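Local coordinates for protein tryptophan synthase alpha chain (PDB 2EKC) that probably performs the aldol cleavage of indoleglycerol phosphate to indole and glyceraldehyde 3-phosphate, as the alpha subunit of tryptophan synthase in the last step of tryptophan biosynthesis, at residues Val58-Gly61 against Ala67-Val70; Phe52-Pro57 against Tyr103-Arg108; Leu23-Pro28 against Glu79-Leu84; Val238-Gln243 against Glu247-Leu252; Glu112-Leu117 against Asp124-Pro129. All coordinates share one frame; numbering follows the deposited sequence.

Contact 1: residues Val58-Gly61 against Ala67-Val70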
# COMPACT_ATOMS: atom_id res chain seq x y z
N VAL A 58 -12.95 6.01 -7.59
CA VAL A 58 -12.50 6.87 -8.68
C VAL A 58 -10.99 6.99 -8.88
O VAL A 58 -10.53 7.42 -9.94
CB VAL A 58 -13.06 8.31 -8.52
CG1 VAL A 58 -14.57 8.29 -8.64
CG2 VAL A 58 -12.64 8.89 -7.18
N ALA A 59 -10.20 6.62 -7.87
CA ALA A 59 -8.75 6.73 -7.98
C ALA A 59 -8.07 5.44 -8.46
O ALA A 59 -6.86 5.42 -8.69
CB ALA A 59 -8.16 7.16 -6.64
N ASP A 60 -8.84 4.37 -8.61
CA ASP A 60 -8.27 3.11 -9.06
C ASP A 60 -8.45 2.88 -10.55
O ASP A 60 -9.37 3.41 -11.17
CB ASP A 60 -8.91 1.95 -8.28
CG ASP A 60 -8.45 1.89 -6.83
OD1 ASP A 60 -7.25 1.66 -6.60
OD2 ASP A 60 -9.28 2.08 -5.92
N GLY A 61 -7.54 2.10 -11.14
CA GLY A 61 -7.62 1.79 -12.55
C GLY A 61 -8.71 0.77 -12.80
O GLY A 61 -9.29 0.25 -11.85
N ALA A 67 -12.31 -5.32 -8.99
CA ALA A 67 -12.13 -5.98 -7.70
C ALA A 67 -13.05 -5.33 -6.66
O ALA A 67 -13.66 -6.02 -5.85
CB ALA A 67 -10.67 -5.88 -7.25
N HIS A 68 -13.14 -4.01 -6.69
CA HIS A 68 -14.01 -3.30 -5.74
C HIS A 68 -15.46 -3.78 -5.88
O HIS A 68 -16.08 -4.20 -4.90
CB HIS A 68 -13.97 -1.79 -6.02
CG HIS A 68 -12.83 -1.07 -5.37
ND1 HIS A 68 -12.86 -0.70 -4.04
CD2 HIS A 68 -11.65 -0.63 -5.86
CE1 HIS A 68 -11.74 -0.04 -3.75
NE2 HIS A 68 -10.99 0.01 -4.83
N GLU A 69 -15.97 -3.69 -7.10
CA GLU A 69 -17.35 -4.06 -7.40
C GLU A 69 -17.69 -5.49 -7.03
O GLU A 69 -18.69 -5.75 -6.35
CB GLU A 69 -17.62 -3.85 -8.90
CG GLU A 69 -19.08 -3.97 -9.28
CD GLU A 69 -19.30 -3.95 -10.78
OE1 GLU A 69 -18.68 -3.10 -11.45
OE2 GLU A 69 -20.09 -4.77 -11.28
N VAL A 70 -16.86 -6.43 -7.47
CA VAL A 70 -17.08 -7.84 -7.19
C VAL A 70 -17.08 -8.08 -5.68
O VAL A 70 -17.99 -8.71 -5.14
CB VAL A 70 -15.99 -8.71 -7.87
CG1 VAL A 70 -16.15 -10.17 -7.46
CG2 VAL A 70 -16.11 -8.56 -9.39

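Contact 2: residues Phe52-Pro57 against Tyr103-Arg108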
# COMPACT_ATOMS: atom_id res chain seq x y z
N PHE A 52 -9.77 -2.21 0.83
CA PHE A 52 -11.08 -2.12 1.49
C PHE A 52 -12.07 -1.73 0.39
O PHE A 52 -12.12 -0.58 -0.03
CB PHE A 52 -10.99 -1.05 2.60
CG PHE A 52 -12.30 -0.73 3.29
CD1 PHE A 52 -13.41 -1.56 3.18
CD2 PHE A 52 -12.39 0.41 4.09
CE1 PHE A 52 -14.60 -1.27 3.86
CE2 PHE A 52 -13.57 0.71 4.78
CZ PHE A 52 -14.68 -0.13 4.66
N PRO A 53 -12.88 -2.70 -0.09
CA PRO A 53 -13.87 -2.45 -1.15
C PRO A 53 -14.71 -1.19 -0.95
O PRO A 53 -15.29 -0.99 0.12
CB PRO A 53 -14.71 -3.72 -1.14
CG PRO A 53 -13.74 -4.77 -0.69
CD PRO A 53 -13.03 -4.06 0.44
N PHE A 54 -14.78 -0.35 -1.99
CA PHE A 54 -15.54 0.89 -1.92
C PHE A 54 -16.48 1.03 -3.13
O PHE A 54 -16.15 0.60 -4.24
CB PHE A 54 -14.57 2.08 -1.85
CG PHE A 54 -15.25 3.41 -1.67
CD1 PHE A 54 -16.16 3.61 -0.65
CD2 PHE A 54 -14.96 4.48 -2.53
CE1 PHE A 54 -16.78 4.86 -0.47
CE2 PHE A 54 -15.57 5.72 -2.36
CZ PHE A 54 -16.48 5.91 -1.33
N SER A 55 -17.64 1.65 -2.91
CA SER A 55 -18.64 1.81 -3.96
C SER A 55 -18.31 2.81 -5.07
O SER A 55 -18.95 2.79 -6.13
CB SER A 55 -19.98 2.21 -3.34
OG SER A 55 -19.89 3.50 -2.77
N ASP A 56 -17.33 3.68 -4.85
CA ASP A 56 -16.98 4.68 -5.87
C ASP A 56 -15.47 4.94 -5.91
O ASP A 56 -15.01 6.05 -5.63
CB ASP A 56 -17.74 5.98 -5.60
CG ASP A 56 -17.70 6.93 -6.77
OD1 ASP A 56 -17.65 6.45 -7.93
OD2 ASP A 56 -17.73 8.16 -6.55
N PRO A 57 -14.69 3.91 -6.28
CA PRO A 57 -13.23 3.92 -6.39
C PRO A 57 -12.67 4.71 -7.56
O PRO A 57 -11.97 4.16 -8.42
CB PRO A 57 -12.90 2.44 -6.50
CG PRO A 57 -14.03 1.94 -7.35
CD PRO A 57 -15.23 2.60 -6.71
N TYR A 103 -11.67 7.93 1.81
CA TYR A 103 -12.02 8.71 2.99
C TYR A 103 -13.44 8.56 3.53
O TYR A 103 -13.62 8.42 4.74
CB TYR A 103 -11.74 10.20 2.76
CG TYR A 103 -12.09 11.02 3.99
CD1 TYR A 103 -11.28 11.00 5.12
CD2 TYR A 103 -13.27 11.76 4.04
CE1 TYR A 103 -11.63 11.70 6.27
CE2 TYR A 103 -13.64 12.46 5.19
CZ TYR A 103 -12.82 12.42 6.30
OH TYR A 103 -13.19 13.09 7.44
N ASN A 104 -14.43 8.61 2.65
CA ASN A 104 -15.83 8.52 3.05
C ASN A 104 -16.15 7.44 4.08
O ASN A 104 -16.81 7.72 5.09
CB ASN A 104 -16.71 8.34 1.82
CG ASN A 104 -18.18 8.16 2.17
OD1 ASN A 104 -18.76 8.97 2.89
ND2 ASN A 104 -18.78 7.10 1.65
N PRO A 105 -15.69 6.19 3.86
CA PRO A 105 -15.97 5.12 4.82
C PRO A 105 -15.47 5.44 6.23
O PRO A 105 -16.10 5.05 7.23
CB PRO A 105 -15.27 3.91 4.21
CG PRO A 105 -15.39 4.18 2.73
CD PRO A 105 -15.05 5.65 2.65
N ILE A 106 -14.34 6.13 6.32
CA ILE A 106 -13.79 6.48 7.63
C ILE A 106 -14.76 7.41 8.34
O ILE A 106 -15.06 7.23 9.53
CB ILE A 106 -12.42 7.19 7.49
CG1 ILE A 106 -11.43 6.30 6.74
CG2 ILE A 106 -11.88 7.54 8.88
CD1 ILE A 106 -10.07 6.95 6.52
N PHE A 107 -15.24 8.41 7.61
CA PHE A 107 -16.17 9.38 8.16
C PHE A 107 -17.51 8.74 8.51
O PHE A 107 -18.09 9.03 9.56
CB PHE A 107 -16.42 10.51 7.16
CG PHE A 107 -17.38 11.55 7.66
CD1 PHE A 107 -17.02 12.42 8.68
CD2 PHE A 107 -18.66 11.64 7.12
CE1 PHE A 107 -17.92 13.36 9.17
CE2 PHE A 107 -19.57 12.58 7.60
CZ PHE A 107 -19.20 13.44 8.63
N ARG A 108 -18.00 7.87 7.64
CA ARG A 108 -19.28 7.20 7.86
C ARG A 108 -19.23 6.33 9.12
O ARG A 108 -20.18 6.30 9.90
CB ARG A 108 -19.64 6.32 6.67
CG ARG A 108 -21.01 5.66 6.77
CD ARG A 108 -21.12 4.48 5.82
NE ARG A 108 -20.35 3.34 6.30
CZ ARG A 108 -19.69 2.50 5.51
NH1 ARG A 108 -19.70 2.68 4.19
NH2 ARG A 108 -19.02 1.48 6.03

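Contact 3: residues Leu23-Pro28 against Glu79-Leu84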
# COMPACT_ATOMS: atom_id res chain seq x y z
N LEU A 23 -3.57 -6.21 -2.80
CA LEU A 23 -4.63 -7.15 -3.16
C LEU A 23 -5.93 -6.66 -2.52
O LEU A 23 -5.90 -5.93 -1.53
CB LEU A 23 -4.32 -8.57 -2.67
CG LEU A 23 -3.28 -9.40 -3.42
CD1 LEU A 23 -3.03 -10.71 -2.67
CD2 LEU A 23 -3.77 -9.68 -4.83
N MET A 24 -7.06 -7.06 -3.09
CA MET A 24 -8.38 -6.64 -2.59
C MET A 24 -9.07 -7.74 -1.78
O MET A 24 -9.16 -8.88 -2.23
CB MET A 24 -9.27 -6.25 -3.77
CG MET A 24 -10.67 -5.78 -3.37
SD MET A 24 -10.65 -4.12 -2.65
CE MET A 24 -10.14 -3.18 -4.07
N VAL A 25 -9.56 -7.40 -0.60
CA VAL A 25 -10.25 -8.38 0.23
C VAL A 25 -11.58 -8.72 -0.43
O VAL A 25 -12.35 -7.83 -0.77
CB VAL A 25 -10.57 -7.84 1.64
CG1 VAL A 25 -11.35 -8.90 2.42
CG2 VAL A 25 -9.28 -7.48 2.38
N GLY A 26 -11.83 -10.01 -0.63
CA GLY A 26 -13.09 -10.42 -1.24
C GLY A 26 -13.09 -10.63 -2.74
O GLY A 26 -14.12 -10.97 -3.31
N TYR A 27 -11.95 -10.44 -3.39
CA TYR A 27 -11.86 -10.63 -4.84
C TYR A 27 -10.91 -11.77 -5.20
O TYR A 27 -9.76 -11.76 -4.78
CB TYR A 27 -11.36 -9.37 -5.55
CG TYR A 27 -11.20 -9.56 -7.04
CD1 TYR A 27 -12.31 -9.63 -7.88
CD2 TYR A 27 -9.93 -9.71 -7.61
CE1 TYR A 27 -12.17 -9.85 -9.25
CE2 TYR A 27 -9.78 -9.93 -8.98
CZ TYR A 27 -10.90 -10.00 -9.80
OH TYR A 27 -10.76 -10.23 -11.15
N PRO A 28 -11.37 -12.74 -6.00
CA PRO A 28 -12.71 -12.87 -6.59
C PRO A 28 -13.77 -13.28 -5.58
O PRO A 28 -14.97 -13.24 -5.88
CB PRO A 28 -12.49 -13.90 -7.70
CG PRO A 28 -11.42 -14.77 -7.13
CD PRO A 28 -10.46 -13.76 -6.55
N GLU A 79 -15.69 -5.02 8.54
CA GLU A 79 -15.44 -6.07 9.52
C GLU A 79 -14.70 -7.26 8.91
O GLU A 79 -13.87 -7.88 9.57
CB GLU A 79 -16.75 -6.56 10.13
CG GLU A 79 -17.40 -5.58 11.11
CD GLU A 79 -18.22 -4.51 10.42
OE1 GLU A 79 -18.27 -4.50 9.17
OE2 GLU A 79 -18.83 -3.68 11.13
N ASP A 80 -15.01 -7.58 7.66
CA ASP A 80 -14.35 -8.70 6.99
C ASP A 80 -12.91 -8.33 6.66
O ASP A 80 -12.01 -9.17 6.73
CB ASP A 80 -15.09 -9.08 5.70
CG ASP A 80 -16.54 -9.47 5.95
OD1 ASP A 80 -16.78 -10.44 6.70
OD2 ASP A 80 -17.44 -8.80 5.40
N VAL A 81 -12.70 -7.07 6.31
CA VAL A 81 -11.36 -6.59 5.99
C VAL A 81 -10.44 -6.72 7.20
O VAL A 81 -9.31 -7.19 7.08
CB VAL A 81 -11.38 -5.11 5.55
CG1 VAL A 81 -9.95 -4.60 5.41
CG2 VAL A 81 -12.12 -4.98 4.22
N LEU A 82 -10.93 -6.31 8.37
CA LEU A 82 -10.12 -6.39 9.58
C LEU A 82 -9.93 -7.82 10.07
O LEU A 82 -8.92 -8.13 10.70
CB LEU A 82 -10.72 -5.51 10.69
CG LEU A 82 -10.73 -4.01 10.39
CD1 LEU A 82 -11.18 -3.25 11.63
CD2 LEU A 82 -9.33 -3.54 9.98
N GLU A 83 -10.90 -8.69 9.79
CA GLU A 83 -10.79 -10.09 10.19
C GLU A 83 -9.62 -10.71 9.41
O GLU A 83 -8.84 -11.49 9.96
CB GLU A 83 -12.08 -10.85 9.88
CG GLU A 83 -12.00 -12.36 10.08
CD GLU A 83 -11.82 -12.78 11.53
OE1 GLU A 83 -10.82 -12.37 12.16
OE2 GLU A 83 -12.69 -13.51 12.05
N LEU A 84 -9.51 -10.35 8.14
CA LEU A 84 -8.44 -10.85 7.29
C LEU A 84 -7.09 -10.32 7.78
O LEU A 84 -6.10 -11.04 7.80
CB LEU A 84 -8.68 -10.44 5.82
CG LEU A 84 -7.63 -10.87 4.79
CD1 LEU A 84 -8.28 -11.08 3.44
CD2 LEU A 84 -6.52 -9.83 4.71

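Contact 4: residues Val238-Gln243 against Glu247-Leu252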
# COMPACT_ATOMS: atom_id res chain seq x y z
N VAL A 238 -3.72 -8.58 -8.87
CA VAL A 238 -5.17 -8.71 -8.87
C VAL A 238 -5.67 -9.53 -10.07
O VAL A 238 -6.55 -10.37 -9.93
CB VAL A 238 -5.83 -7.32 -8.85
CG1 VAL A 238 -7.33 -7.42 -9.05
CG2 VAL A 238 -5.53 -6.65 -7.52
N LYS A 239 -5.08 -9.28 -11.23
CA LYS A 239 -5.44 -9.99 -12.46
C LYS A 239 -5.33 -11.51 -12.27
O LYS A 239 -6.26 -12.26 -12.59
CB LYS A 239 -4.52 -9.54 -13.59
CG LYS A 239 -4.65 -10.35 -14.87
CD LYS A 239 -3.76 -9.77 -15.96
CE LYS A 239 -3.81 -10.63 -17.22
NZ LYS A 239 -3.23 -9.94 -18.40
N LEU A 240 -4.20 -11.94 -11.73
CA LEU A 240 -3.96 -13.36 -11.50
C LEU A 240 -4.92 -13.91 -10.46
O LEU A 240 -5.43 -15.02 -10.60
CB LEU A 240 -2.51 -13.58 -11.05
CG LEU A 240 -1.48 -13.28 -12.14
CD1 LEU A 240 -0.07 -13.42 -11.58
CD2 LEU A 240 -1.70 -14.23 -13.32
N ALA A 241 -5.17 -13.13 -9.41
CA ALA A 241 -6.10 -13.55 -8.37
C ALA A 241 -7.50 -13.76 -8.95
O ALA A 241 -8.24 -14.65 -8.51
CB ALA A 241 -6.13 -12.50 -7.26
N GLY A 242 -7.86 -12.95 -9.94
CA GLY A 242 -9.17 -13.06 -10.56
C GLY A 242 -9.48 -14.42 -11.17
O GLY A 242 -10.64 -14.83 -11.22
N GLN A 243 -8.44 -15.11 -11.64
CA GLN A 243 -8.61 -16.44 -12.22
C GLN A 243 -8.13 -17.50 -11.24
O GLN A 243 -7.89 -18.64 -11.63
CB GLN A 243 -7.79 -16.57 -13.51
CG GLN A 243 -8.23 -15.69 -14.66
CD GLN A 243 -7.35 -15.90 -15.89
OE1 GLN A 243 -7.34 -16.97 -16.49
NE2 GLN A 243 -6.59 -14.88 -16.25
N GLU A 247 -0.61 -20.07 -7.86
CA GLU A 247 0.78 -20.47 -8.06
C GLU A 247 1.51 -19.45 -8.93
O GLU A 247 2.66 -19.11 -8.65
CB GLU A 247 0.87 -21.85 -8.71
CG GLU A 247 2.29 -22.38 -8.79
CD GLU A 247 2.39 -23.72 -9.49
OE1 GLU A 247 1.70 -24.67 -9.07
OE2 GLU A 247 3.17 -23.83 -10.46
N ASP A 248 0.85 -18.96 -9.97
CA ASP A 248 1.45 -17.97 -10.85
C ASP A 248 1.65 -16.65 -10.12
O ASP A 248 2.59 -15.90 -10.40
CB ASP A 248 0.59 -17.73 -12.09
CG ASP A 248 0.53 -18.95 -13.01
OD1 ASP A 248 1.61 -19.46 -13.38
OD2 ASP A 248 -0.59 -19.39 -13.35
N LEU A 249 0.75 -16.35 -9.19
CA LEU A 249 0.84 -15.12 -8.40
C LEU A 249 2.10 -15.17 -7.52
O LEU A 249 2.86 -14.20 -7.45
CB LEU A 249 -0.41 -14.97 -7.51
CG LEU A 249 -0.42 -13.81 -6.52
CD1 LEU A 249 -0.33 -12.48 -7.27
CD2 LEU A 249 -1.70 -13.87 -5.70
N GLY A 250 2.31 -16.30 -6.86
CA GLY A 250 3.48 -16.44 -6.02
C GLY A 250 4.75 -16.36 -6.84
O GLY A 250 5.75 -15.79 -6.40
N ASN A 251 4.71 -16.92 -8.04
CA ASN A 251 5.87 -16.89 -8.93
C ASN A 251 6.20 -15.46 -9.33
O ASN A 251 7.37 -15.08 -9.40
CB ASN A 251 5.63 -17.73 -10.19
CG ASN A 251 5.62 -19.22 -9.91
OD1 ASN A 251 6.21 -19.69 -8.94
ND2 ASN A 251 4.96 -19.98 -10.78
N LEU A 252 5.17 -14.67 -9.62
CA LEU A 252 5.36 -13.28 -10.02
C LEU A 252 5.97 -12.45 -8.89
O LEU A 252 6.87 -11.64 -9.12
CB LEU A 252 4.03 -12.67 -10.45
CG LEU A 252 4.05 -11.18 -10.85
CD1 LEU A 252 5.03 -10.96 -12.00
CD2 LEU A 252 2.65 -10.74 -11.25

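Contact 5: residues Glu112-Leu117 against Asp124-Pro129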
# COMPACT_ATOMS: atom_id res chain seq x y z
N GLU A 112 -12.65 8.10 15.17
CA GLU A 112 -12.14 7.43 16.36
C GLU A 112 -12.33 5.92 16.26
O GLU A 112 -11.38 5.15 16.41
CB GLU A 112 -12.84 7.94 17.62
CG GLU A 112 -12.55 9.39 18.00
CD GLU A 112 -11.18 9.58 18.64
OE1 GLU A 112 -10.76 8.70 19.42
OE2 GLU A 112 -10.55 10.63 18.39
N LYS A 113 -13.57 5.50 16.02
CA LYS A 113 -13.87 4.08 15.92
C LYS A 113 -13.07 3.38 14.82
O LYS A 113 -12.51 2.31 15.03
CB LYS A 113 -15.36 3.86 15.67
CG LYS A 113 -15.73 2.40 15.49
CD LYS A 113 -17.20 2.19 15.18
CE LYS A 113 -18.08 2.53 16.36
NZ LYS A 113 -19.49 2.09 16.11
N PHE A 114 -13.03 4.00 13.64
CA PHE A 114 -12.31 3.44 12.50
C PHE A 114 -10.85 3.18 12.87
O PHE A 114 -10.33 2.08 12.64
CB PHE A 114 -12.38 4.41 11.32
CG PHE A 114 -11.95 3.80 10.01
CD1 PHE A 114 -10.61 3.75 9.65
CD2 PHE A 114 -12.90 3.29 9.13
CE1 PHE A 114 -10.21 3.20 8.44
CE2 PHE A 114 -12.51 2.73 7.91
CZ PHE A 114 -11.16 2.69 7.56
N CYS A 115 -10.21 4.17 13.46
CA CYS A 115 -8.81 4.03 13.85
C CYS A 115 -8.65 3.02 14.98
O CYS A 115 -7.72 2.21 14.96
CB CYS A 115 -8.24 5.39 14.26
SG CYS A 115 -8.01 6.53 12.85
N ARG A 116 -9.55 3.06 15.96
CA ARG A 116 -9.51 2.13 17.10
C ARG A 116 -9.53 0.69 16.59
O ARG A 116 -8.68 -0.12 16.94
CB ARG A 116 -10.71 2.36 18.03
CG ARG A 116 -10.73 1.52 19.31
CD ARG A 116 -12.09 1.62 19.99
NE ARG A 116 -13.06 0.68 19.42
CZ ARG A 116 -14.38 0.89 19.39
NH1 ARG A 116 -14.90 2.00 19.90
NH2 ARG A 116 -15.18 -0.03 18.87
N LEU A 117 -10.53 0.38 15.77
CA LEU A 117 -10.66 -0.96 15.21
C LEU A 117 -9.47 -1.39 14.37
O LEU A 117 -8.99 -2.52 14.49
CB LEU A 117 -11.95 -1.06 14.39
CG LEU A 117 -13.23 -0.97 15.23
CD1 LEU A 117 -14.44 -0.87 14.34
CD2 LEU A 117 -13.32 -2.19 16.14
N ASP A 124 -1.11 -1.19 10.47
CA ASP A 124 -0.00 -0.33 10.86
C ASP A 124 -0.17 1.12 10.41
O ASP A 124 0.29 2.03 11.09
CB ASP A 124 1.31 -0.88 10.31
CG ASP A 124 1.72 -2.16 10.98
OD1 ASP A 124 1.95 -2.13 12.21
OD2 ASP A 124 1.79 -3.20 10.29
N GLY A 125 -0.83 1.31 9.27
CA GLY A 125 -1.04 2.66 8.76
C GLY A 125 -2.07 2.68 7.64
O GLY A 125 -2.59 1.63 7.27
N PHE A 126 -2.37 3.86 7.11
CA PHE A 126 -3.34 3.99 6.03
C PHE A 126 -2.75 4.61 4.77
O PHE A 126 -1.73 5.29 4.81
CB PHE A 126 -4.52 4.91 6.40
CG PHE A 126 -5.34 4.45 7.59
CD1 PHE A 126 -5.37 3.13 8.00
CD2 PHE A 126 -6.15 5.38 8.26
CE1 PHE A 126 -6.18 2.73 9.07
CE2 PHE A 126 -6.97 5.00 9.32
CZ PHE A 126 -6.98 3.66 9.73
N ILE A 127 -3.44 4.37 3.66
CA ILE A 127 -3.13 4.99 2.38
C ILE A 127 -4.52 5.41 1.93
O ILE A 127 -5.36 4.57 1.62
CB ILE A 127 -2.54 4.03 1.33
CG1 ILE A 127 -1.09 3.71 1.67
CG2 ILE A 127 -2.62 4.68 -0.05
CD1 ILE A 127 -0.42 2.80 0.67
N VAL A 128 -4.77 6.72 1.95
CA VAL A 128 -6.06 7.27 1.56
C VAL A 128 -5.87 8.02 0.25
O VAL A 128 -5.43 9.17 0.24
CB VAL A 128 -6.58 8.23 2.65
CG1 VAL A 128 -7.97 8.74 2.30
CG2 VAL A 128 -6.61 7.52 3.99
N PRO A 129 -6.20 7.37 -0.88
CA PRO A 129 -6.07 7.92 -2.23
C PRO A 129 -6.86 9.18 -2.55
O PRO A 129 -6.45 9.97 -3.39
CB PRO A 129 -6.47 6.74 -3.11
CG PRO A 129 -7.51 6.06 -2.29
CD PRO A 129 -6.88 6.07 -0.91

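Contact 1: residues Val58-Gly61 against Ala67-Val70
Asp60, in the loop running into helix 62-73, and His68, nearly two turns along that helix, mark the closest approach of the two backbones, yet Asp60 CA and His68 CA are still 9.2 Å apart, so only side chains can bridge the gap. They do so with one hydrogen bond: His68 NE2 donates to Asp60 OD2 at 2.9 Å. The bond is bent, with an N-H...O angle of 136°, and the imidazole comes from above the carboxylate, its NE2 lying 56° out of that plane as seen from OD2. The two side chains cross at about a right angle. CG of His68 stands anti to the carbonyl carbon (chi1 -85°), which carries the ring away from the helix and toward the aspartate. Histidine suits this place because its ring works at both ends: while NE2 grips the carboxylate, ND1 is hydrogen-bonded to the backbone N of Phe54. A leucine here would probably leave both Asp60 OD2 and the amide of Phe54 without their imidazole partner. OD2 has a second hold in the hydroxyl of Tyr102, and Met24 packs against the histidine ring. This is a histidine-carboxylate hydrogen bond in the loop after the second strand of a TIM barrel, and it probably helps orient Asp60, a predicted proton acceptor of the active site.

Contact 2: residues Phe52-Pro57 against Tyr103-Arg108
Phe54 and Pro105 lead this contact, the loop after strand 47-51 laying its aromatic rings against helix 103-109. From CB of Phe54 the ring is thrown out toward the helix, CG being anti to the backbone N (chi1 -175°), although the CB itself does not point at the helix. On the near side of the ring, CD1 meets Pro105 CG at 3.5 Å. One atom further, CE1 lies between two residues, 3.7 Å from Pro105 CD and equally far from Asn104 ND2. At the tip, CZ comes to 4.0 Å from Asn104 CB. Asn104 ND2 thus sits at the ring's edge, near its plane, and the planes of ring and amide are 58° apart. One face of the ring carries Asp56 N and, further off, Ser55 OG, both toward the rim; the ring of Tyr102 also stacks with it. A serine in place of Phe54 would probably open a gap beside Pro105 and leave Tyr102 without its stacking mate. Phe52 adds a second touch, its CE2 lying 3.7 Å from Pro105 CB, and its ring also reaches Phe78 and Phe114. Proline fits near the start of a helix, where its missing N-H costs little, and its stiff ring offers CB to one phenylalanine and CG to the other. Apart from Asn104 ND2 the contact is apolar, which implies a grip that rests on close fit, with Phe52 and Pro105 buried, rather than on directed bonds between the segments.

Contact 3: residues Leu23-Pro28 against Glu79-Leu84
Val25 alone of its segment touches helix 78-91, where it faces Val81 and Leu84, and the residues before it bring the chain there. Leu23 and Met24 end strand 18-24 and pack elsewhere, Leu23 on Ala36 and Phe37 of helix 30-42, Met24 on Ala67 and His68 of helix 62-73. Then comes Val25, and here the backbones are nearest, Val25 CA lying 6.1 Å from Val81 CA. With CG1 anti to the backbone N (chi1 177°) and CG2 beside that N, both methyls come within reach of Leu84. They straddle the end of Leu84, and the two side chains meet tip to tip: Val25 CG1 and Val25 CG2 each lie 3.9 Å from Leu84 CD1. Behind the methyls, Val25 CB stands 4.2 Å from Val81 CG2. A compact, branched residue suits such a place, since it offers two methyls to the leucine and has little freedom to turn. Gly26 follows in the third position of a type II turn from Met24 to Tyr27, with a positive phi of 94°; a side chain there would press on the carbonyl O of Val25. The turn is closed by a weak bond from Tyr27 N to Met24 O. The peptide bond between Tyr27 and Pro28 is cis, and Asn74 ND2 binds the carbonyls of both Gly26 and Pro28. The valine thus lies just past the end of the first barrel strand: it pairs through its backbone with Gly51 next door, Ile50 of strand 47-51 touches both Val25 and Val81, and Leu84 reaches on to Tyr30 and Phe37 of helix 30-42.

Contact 4: residues Val238-Gln243 against Glu247-Leu252
Leu240 lays its side chain across Asp248, Leu249 and Leu252, and its CD1 touches all three. The two segments form an antiparallel helical hairpin, in which helix 235-242 and helix 246-258, the last two of this TIM barrel, are joined by a very short turn. The axes of segments 238-242 and 247-252 pass 9.1 Å apart at their closest, with the N-to-C directions at 162°. CG of Leu240 is anti to the carbonyl carbon (chi1 -67°), which sends the branch out over the facing helix. There CD1 rests on backbone, 3.7 Å from Leu249 CA and 3.8 Å from Asp248 O. Further back, Leu240 CB stands 4.3 Å from Leu249 CB, while CD2 only skirts Asp248 CB. A long, flexible, apolar leucine suits this position, since it can span the space between helices and end on the backbone of the facing one. Leu249 shares little of its own branch with Leu240; it turns instead to Leu237, and to Ala36 and Val40 of helix 30-42, and so ties the hairpin to the helix that follows the first strand. On the other helix Val238 points away from the hairpin, to Thr63, Ile64 and Ala67 of helix 62-73. The pair lies away from the predicted catalytic residues, and what it joins is the end of the chain to the helices flanking the first two strands. At the far end of the overlap, Leu252 CD2 meets Leu240 CD1 at 3.8 Å.

Contact 5: residues Glu112-Leu117 against Asp124-Pro129
Phe114 turns the edge of its ring toward the face of Phe126 in an offset edge-to-face pair, the planes at 80° and the centroids 5.5 Å apart. This is helix against strand within a beta-alpha-beta unit of the TIM barrel: helix 111-120, after helix 103-109, lies in the crossover from strand 97-100 to its parallel neighbour, strand 125-127, and packs on the outside of the sheet. The edge that leads is CD1-CE1 of Phe114, and it meets the Phe126 ring at CZ, obliquely; Phe114 CE1 is 3.5 Å and Phe114 CD1 3.6 Å from Phe126 CZ. CG of Phe114 lies anti to the backbone N (chi1 -167°), which reaches the ring out from the helix toward the strand. Other groups pack around the pair: Phe78 stacks with Phe114, Leu99 of strand 97-100 touches both rings, and Met143 of helix 133-145 touches Phe126. Phenylalanine suits both sites, for each ring is buried and has no polar group to satisfy, while the weakly positive edge hydrogens of one ring can face the electron-rich face of the other. Cys115, next along the helix, adds a sulfur-aromatic contact. Small and easily polarised, its sulfur fits between strand and helix 133-145, where it also touches Val142 and Met143. It approaches the Phe126 ring obliquely, with Cys115 SG 4.0 Å from Phe126 CE2.

In the fold
All five contacts belong to one eight-stranded TIM barrel. Contact 3 opens first along the chain and contact 2 interleaves with it, while contact 1 falls within the spans of both; contact 5 and then contact 4 follow in series. Contacts 1 and 2, with centres about 11 Å apart, share the loop after strand 47-51 and probably help shape the region of the predicted active site. Contact 2 passes on to contact 5, about 12 Å away between centres, through Phe52 and Ile106 against Phe114. Contacts 1 and 3 each touch all the others, contact 3 meeting contact 4 at Tyr27 and Pro28. Contacts 4 and 5 lie on opposite sides of the chain's centre, about 27 Å apart between centres, so the set spans the barrel.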